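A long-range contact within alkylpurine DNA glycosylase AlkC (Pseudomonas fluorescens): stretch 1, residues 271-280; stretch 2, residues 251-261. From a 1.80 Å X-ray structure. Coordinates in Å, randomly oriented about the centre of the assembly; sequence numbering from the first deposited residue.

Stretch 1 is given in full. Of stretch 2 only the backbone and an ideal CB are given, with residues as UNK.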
# COMPACT_ATOMS: atom_id res chain seq x y z
N ILE A 271 -13.67 24.03 -2.16
CA ILE A 271 -14.04 24.55 -0.86
C ILE A 271 -12.77 24.91 -0.11
O ILE A 271 -11.69 24.43 -0.42
CB ILE A 271 -14.89 23.57 -0.04
CG1 ILE A 271 -14.11 22.28 0.25
CG2 ILE A 271 -16.18 23.29 -0.79
CD1 ILE A 271 -14.72 21.39 1.33
N ASN A 272 -12.93 25.78 0.89
CA ASN A 272 -11.83 26.23 1.73
C ASN A 272 -12.26 26.09 3.18
O ASN A 272 -13.17 26.79 3.64
CB ASN A 272 -11.45 27.67 1.43
CG ASN A 272 -11.06 27.88 -0.01
OD1 ASN A 272 -9.89 27.76 -0.36
ND2 ASN A 272 -12.04 28.15 -0.86
N LEU A 273 -11.59 25.20 3.90
CA LEU A 273 -11.79 25.01 5.33
C LEU A 273 -10.76 25.86 6.07
O LEU A 273 -9.56 25.74 5.82
CB LEU A 273 -11.62 23.53 5.69
CG LEU A 273 -11.51 23.20 7.17
CD1 LEU A 273 -12.78 23.57 7.94
CD2 LEU A 273 -11.22 21.71 7.33
N SER A 274 -11.22 26.71 6.99
CA SER A 274 -10.25 27.46 7.77
C SER A 274 -10.77 27.68 9.19
O SER A 274 -11.98 27.71 9.43
CB SER A 274 -9.90 28.80 7.10
OG SER A 274 -11.01 29.68 7.01
N PHE A 275 -9.82 27.80 10.11
CA PHE A 275 -10.09 28.09 11.51
C PHE A 275 -8.76 28.42 12.18
O PHE A 275 -7.67 28.21 11.61
CB PHE A 275 -10.77 26.91 12.22
CG PHE A 275 -10.02 25.61 12.08
CD1 PHE A 275 -10.20 24.81 10.96
CD2 PHE A 275 -9.11 25.21 13.05
CE1 PHE A 275 -9.50 23.61 10.82
CE2 PHE A 275 -8.41 24.02 12.91
CZ PHE A 275 -8.61 23.22 11.79
N THR A 276 -8.86 28.92 13.40
CA THR A 276 -7.72 29.27 14.24
C THR A 276 -7.82 28.49 15.55
O THR A 276 -8.90 28.42 16.14
CB THR A 276 -7.69 30.77 14.50
OG1 THR A 276 -7.72 31.47 13.25
CG2 THR A 276 -6.43 31.17 15.28
N LEU A 277 -6.71 27.91 15.98
CA LEU A 277 -6.63 27.26 17.29
C LEU A 277 -5.83 28.16 18.22
O LEU A 277 -4.74 28.60 17.87
CB LEU A 277 -5.95 25.89 17.18
CG LEU A 277 -6.66 24.87 16.31
CD1 LEU A 277 -5.84 23.59 16.22
CD2 LEU A 277 -8.06 24.56 16.86
N GLU A 278 -6.39 28.43 19.39
CA GLU A 278 -5.72 29.20 20.42
C GLU A 278 -5.43 28.29 21.61
O GLU A 278 -6.36 27.74 22.21
CB GLU A 278 -6.58 30.38 20.87
CG GLU A 278 -5.93 31.21 22.00
CD GLU A 278 -6.94 32.04 22.76
OE1 GLU A 278 -6.61 32.48 23.88
OE2 GLU A 278 -8.06 32.24 22.25
N SER A 279 -4.16 28.18 21.97
CA SER A 279 -3.80 27.43 23.16
C SER A 279 -4.31 28.14 24.41
O SER A 279 -4.22 29.37 24.54
CB SER A 279 -2.30 27.25 23.27
OG SER A 279 -1.95 26.83 24.59
N THR A 280 -4.85 27.36 25.33
CA THR A 280 -5.20 27.85 26.66
C THR A 280 -4.33 27.21 27.73
O THR A 280 -4.66 27.28 28.92
CB THR A 280 -6.68 27.57 26.95
OG1 THR A 280 -6.88 26.16 26.98
CG2 THR A 280 -7.56 28.17 25.86
N UNK A 251 -7.12 18.30 23.85
CA UNK A 251 -6.44 19.53 23.47
C UNK A 251 -6.93 20.67 24.34
O UNK A 251 -8.14 20.87 24.50
CB UNK A 251 -6.66 19.85 21.99
N UNK A 252 -5.99 21.42 24.91
CA UNK A 252 -6.32 22.60 25.71
C UNK A 252 -6.25 23.80 24.77
O UNK A 252 -5.25 24.51 24.68
CB UNK A 252 -5.38 22.76 26.90
N UNK A 253 -7.34 23.99 24.02
CA UNK A 253 -7.39 24.99 22.96
C UNK A 253 -8.81 25.50 22.82
O UNK A 253 -9.77 24.85 23.22
CB UNK A 253 -6.89 24.41 21.63
N UNK A 254 -8.94 26.68 22.23
CA UNK A 254 -10.19 27.21 21.72
C UNK A 254 -10.10 27.31 20.20
O UNK A 254 -9.03 27.57 19.66
CB UNK A 254 -10.50 28.57 22.34
N UNK A 255 -11.21 27.08 19.52
CA UNK A 255 -11.27 27.18 18.06
C UNK A 255 -12.03 28.46 17.70
O UNK A 255 -13.07 28.75 18.29
CB UNK A 255 -11.94 25.95 17.45
N UNK A 256 -11.46 29.25 16.78
CA UNK A 256 -12.05 30.52 16.36
C UNK A 256 -12.18 30.58 14.84
O UNK A 256 -11.44 29.92 14.11
CB UNK A 256 -11.21 31.69 16.87
N UNK A 257 -13.14 31.38 14.39
CA UNK A 257 -13.27 31.73 12.97
C UNK A 257 -13.57 30.51 12.09
O UNK A 257 -13.24 30.52 10.90
CB UNK A 257 -11.99 32.41 12.48
N UNK A 258 -14.18 29.45 12.61
CA UNK A 258 -14.33 28.25 11.79
C UNK A 258 -15.29 28.53 10.65
O UNK A 258 -16.38 29.06 10.87
CB UNK A 258 -14.82 27.07 12.63
N UNK A 259 -14.88 28.23 9.43
CA UNK A 259 -15.76 28.42 8.30
C UNK A 259 -15.38 27.49 7.16
O UNK A 259 -14.22 27.05 7.05
CB UNK A 259 -15.73 29.88 7.84
N UNK A 260 -16.36 27.20 6.33
CA UNK A 260 -16.13 26.60 5.01
C UNK A 260 -16.73 27.56 3.99
O UNK A 260 -17.87 28.00 4.15
CB UNK A 260 -16.74 25.20 4.90
N UNK A 261 -15.94 27.92 2.99
CA UNK A 261 -16.40 28.81 1.94
C UNK A 261 -16.03 28.24 0.59
O UNK A 261 -15.02 27.53 0.47
CB UNK A 261 -15.81 30.21 2.11

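The two stretches pair as antiparallel strands: Asn272, Ser274, Thr276 and Glu278 sit in hydrogen-bonded pairs, Leu273, Leu277 and Ser279 in non-hydrogen-bonded ones. Between Ser274 and Thr276 the register shifts by one, a beta bulge: positions 257 and 258 lie opposite Phe275 alone.

At 251 the ideal CB has nothing of stretch 1 within 5.5 Å, so this contact sets no preference; the residue is Ala251. At 252 the CB points sideways, 3.7 Å from Thr280 OG1, and a polar chain would suit. Glu252 is deposited; a water donates to both its OE1 and Thr280 O.

Position 253 has an extended backbone (-149/159) and a CB 4.8 Å from Leu277 CB, on the same face. A small or branched apolar residue would fit; Val253 places CG2 4.4 Å from Leu277 CD2.

The CB of 254 lies on the face of Glu278, whose carboxylate invites a long basic or polar chain. Lys254 answers with a long salt bridge, NZ to Glu278 OE2 at 4.0 Å.

At 255 the CB is 4.2 Å from Leu277 CD2 and 5.3 Å from Phe275 CD2, so Leu, Ile, Val or Met would suit. Ile255 CD1 lies 3.8 Å from Phe275 CD2.

Position 256 returns to the face of Thr276 and Glu278. Its CB is 6.3 Å from Glu278 OE2, so His, Lys, Arg or Gln could donate to the carboxylate, while Asn stops short. His256 donates from NE2 to Glu278 OE2 at 2.9 Å, the oxygen at the ring edge.

Positive phi (64/25) at 257 suggests Gly, Asn or Asp, yet the CB points toward stretch 1, 4.4 Å from Thr276 OG1. His257 is deposited, its CD2 3.4 Å from Thr276 OG1.

At 258 the CB lies sideways, 4.1 Å from Phe275 CB, favouring an apolar chain. Leu258 packs CD1 3.8 Å from Leu273 CD1 and 3.9 Å from Phe275 CB.

The CB of 259 shares a face with Ser274, a small neighbour, so polar or flexible chains fit. Met259 CG comes 3.5 Å from Ser274 OG.

The CB of 260 points to the face of Leu273, 5.0 Å from Leu273 CA, and the backbone is extended (-121/128); beta-branched or other apolar chains suit. Val260 sets CG2 3.9 Å from Leu273 CD1 and CG1 4.1 Å from Ile271 CB.

The CB of 261 lies on the face of polar Asn272, 4.6 Å from Asn272 O, so polar chains are among those that suit. Thr261 OG1 is 3.8 Å from Asn272 CB, and Thr261 O accepts from Asn272 N at 2.8 Å.

Stretch 2, residues 251-261: AEVKIHHLMVT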
# COMPACT_ATOMS: atom_id res chain seq x y z
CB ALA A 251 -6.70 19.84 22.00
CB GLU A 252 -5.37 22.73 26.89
CG GLU A 252 -5.47 21.59 27.90
CD GLU A 252 -6.84 21.49 28.54
OE1 GLU A 252 -7.55 22.51 28.60
OE2 GLU A 252 -7.21 20.38 28.97
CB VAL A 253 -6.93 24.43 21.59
CG1 VAL A 253 -5.50 23.89 21.65
CG2 VAL A 253 -7.89 23.36 21.09
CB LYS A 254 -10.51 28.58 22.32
CG LYS A 254 -10.83 28.53 23.81
CD LYS A 254 -11.31 29.88 24.35
CE LYS A 254 -10.19 30.90 24.40
NZ LYS A 254 -10.48 32.00 25.38
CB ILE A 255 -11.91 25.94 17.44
CG1 ILE A 255 -11.87 26.01 15.92
CG2 ILE A 255 -13.34 25.74 17.93
CD1 ILE A 255 -12.18 24.67 15.26
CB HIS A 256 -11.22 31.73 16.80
CG HIS A 256 -10.93 31.77 18.26
ND1 HIS A 256 -11.90 32.03 19.20
CD2 HIS A 256 -9.77 31.60 18.94
CE1 HIS A 256 -11.35 32.01 20.41
NE2 HIS A 256 -10.06 31.75 20.27
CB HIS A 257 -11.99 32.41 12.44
CG HIS A 257 -11.47 33.52 13.30
ND1 HIS A 257 -12.25 34.57 13.72
CD2 HIS A 257 -10.22 33.76 13.78
CE1 HIS A 257 -11.51 35.39 14.46
NE2 HIS A 257 -10.28 34.92 14.50
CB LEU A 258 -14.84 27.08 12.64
CG LEU A 258 -15.24 25.82 11.85
CD1 LEU A 258 -14.08 25.23 11.10
CD2 LEU A 258 -15.85 24.73 12.74
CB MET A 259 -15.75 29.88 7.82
CG MET A 259 -14.47 30.32 7.16
SD MET A 259 -14.48 32.11 6.76
CE MET A 259 -14.14 32.79 8.37
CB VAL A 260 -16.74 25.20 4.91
CG1 VAL A 260 -16.64 24.66 3.50
CG2 VAL A 260 -16.04 24.25 5.86
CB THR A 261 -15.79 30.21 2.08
OG1 THR A 261 -14.38 30.10 1.93
CG2 THR A 261 -16.09 30.78 3.42
O HOH W 1 -6.40 25.02 29.46
O HOH W 2 -9.60 25.33 26.58
O HOH W 3 -11.19 31.09 9.27
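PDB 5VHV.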